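Local coordinates for N-acetylneuraminate epimerase (Escherichia coli, PDB 2UVK), which converts the alpha-anomer of N-acetylneuraminic acid to the beta-anomer, speeding the equilibrium between the two, at residues 324-327 against 328-332. Residues are numbered along the deposited sequence; the frame is centred on the assembly and turned at random.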
ATOM      1  N   GLY B 324     -23.106  10.520  15.262  1.00 14.84           N
ATOM      2  CA  GLY B 324     -21.799  10.784  15.802  1.00 15.14           C
ATOM      3  C   GLY B 324     -21.605  10.208  17.193  1.00 15.07           C
ATOM      4  O   GLY B 324     -22.453   9.488  17.690  1.00 15.17           O
ATOM      5  N   GLU B 325     -20.488  10.581  17.789  1.00 15.23           N
ATOM      6  CA  GLU B 325     -20.046  10.145  19.110  1.00 16.61           C
ATOM      7  C   GLU B 325     -19.754  11.410  19.923  1.00 17.04           C
ATOM      8  O   GLU B 325     -19.232  12.400  19.392  1.00 15.61           O
ATOM      9  CB  GLU B 325     -18.766   9.330  18.908  1.00 16.71           C
ATOM     10  CG  GLU B 325     -18.126   8.686  20.117  1.00 18.77           C
ATOM     11  CD  GLU B 325     -16.774   8.139  19.746  0.50 17.45           C
ATOM     12  OE1 GLU B 325     -16.709   7.291  18.842  0.50 20.62           O
ATOM     13  OE2 GLU B 325     -15.769   8.578  20.328  0.50 17.19           O
ATOM     14  N   THR B 326     -20.097  11.380  21.211  1.00 18.09           N
ATOM     15  CA  THR B 326     -19.890  12.499  22.112  1.00 20.07           C
ATOM     16  C   THR B 326     -18.973  12.031  23.268  1.00 20.65           C
ATOM     17  O   THR B 326     -18.427  10.946  23.210  1.00 21.90           O
ATOM     18  CB  THR B 326     -21.262  13.069  22.583  1.00 19.73           C
ATOM     19  OG1 THR B 326     -22.011  12.050  23.266  1.00 21.90           O
ATOM     20  CG2 THR B 326     -22.096  13.573  21.388  1.00 21.20           C
ATOM     21  N   ALA B 327     -18.772  12.872  24.277  1.00 22.27           N
ATOM     22  CA  ALA B 327     -17.932  12.526  25.449  1.00 22.99           C
ATOM     23  C   ALA B 327     -18.229  11.124  26.000  1.00 24.04           C
ATOM     24  O   ALA B 327     -19.373  10.715  26.081  1.00 25.09           O
ATOM     25  CB  ALA B 327     -18.108  13.554  26.535  1.00 23.68           C
ATOM     26  N   GLY B 328     -17.177  10.387  26.358  1.00 25.22           N
ATOM     27  CA  GLY B 328     -17.326   8.999  26.855  1.00 25.10           C
ATOM     28  C   GLY B 328     -17.535   7.978  25.748  1.00 25.90           C
ATOM     29  O   GLY B 328     -17.862   6.813  26.013  1.00 26.55           O
ATOM     30  N   GLY B 329     -17.362   8.400  24.495  1.00 25.12           N
ATOM     31  CA  GLY B 329     -17.564   7.511  23.359  1.00 24.82           C
ATOM     32  C   GLY B 329     -19.013   7.130  23.066  1.00 24.04           C
ATOM     33  O   GLY B 329     -19.264   6.164  22.353  1.00 25.08           O
ATOM     34  N   LYS B 330     -19.960   7.896  23.598  1.00 22.79           N
ATOM     35  CA  LYS B 330     -21.382   7.615  23.435  1.00 22.12           C
ATOM     36  C   LYS B 330     -21.931   8.016  22.052  1.00 19.98           C
ATOM     37  O   LYS B 330     -21.886   9.186  21.677  1.00 19.54           O
ATOM     38  CB  LYS B 330     -22.172   8.338  24.512  1.00 23.92           C
ATOM     39  CG  LYS B 330     -23.677   8.082  24.482  1.00 26.68           C
ATOM     40  CD  LYS B 330     -24.471   9.240  23.870  1.00 30.55           C
ATOM     41  CE  LYS B 330     -25.987   9.114  24.091  1.00 31.02           C
ATOM     42  NZ  LYS B 330     -26.755   8.314  23.077  1.00 33.92           N
ATOM     43  N   ALA B 331     -22.483   7.046  21.327  1.00 18.44           N
ATOM     44  CA  ALA B 331     -23.112   7.300  20.034  1.00 18.04           C
ATOM     45  C   ALA B 331     -24.422   8.053  20.245  1.00 18.33           C
ATOM     46  O   ALA B 331     -25.129   7.832  21.242  1.00 19.11           O
ATOM     47  CB  ALA B 331     -23.368   5.995  19.311  1.00 17.44           C
ATOM     48  N   VAL B 332     -24.778   8.917  19.291  1.00 17.59           N
ATOM     49  CA  VAL B 332     -26.016   9.686  19.380  1.00 18.59           C
ATOM     50  C   VAL B 332     -26.889   9.446  18.146  1.00 18.17           C
ATOM     51  O   VAL B 332     -26.445   8.882  17.155  1.00 17.67           O
ATOM     52  CB  VAL B 332     -25.739  11.188  19.592  1.00 19.30           C
ATOM     53  CG1 VAL B 332     -24.949  11.412  20.897  1.00 20.14           C
ATOM     54  CG2 VAL B 332     -25.003  11.788  18.405  1.00 20.25           C
TER
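Thr326 grips the carbonyl oxygen of Lys330 twice: its backbone N donates to Lys330 O at 2.9 Å, and its OG1 donates to the same oxygen at 3.3 Å, the two donors coming from opposite faces of the carbonyl plane. The hydroxyl gets there because OG1 sits between the backbone N and the carbonyl carbon (chi1 60°), which also turns CG2 onto Val332, where Thr326 CG2 meets Val332 CG1 at 3.6 Å and the side chains cross nearly at right angles. A valine in its place would probably leave Lys330 O with the backbone donor alone across this hairpin. Further along, Val332 N donates to Gly324 O at 2.9 Å, while Glu325 and Ala331 form a non-hydrogen-bonded antiparallel pair. At the turn, positive phi at both Gly328 and Gly329 (79° and 71°) favours glycine, and Gly329 N meets Thr326 O in a weak, bent bond (3.0 Å). Extended Glu325 lays CG against Gly329 CA at 3.5 Å, and its OE2 is hydrogen-bonded to Tyr285 OH. Lys11 NZ donates a hydrogen bond to Gly329 O, and Phe10 pairs through its backbone with Gly324 and Val332. This short hairpin of the seventh Kelch repeat lies in the connection between strands 318-322 and 335-341, neighbours in one antiparallel propeller blade.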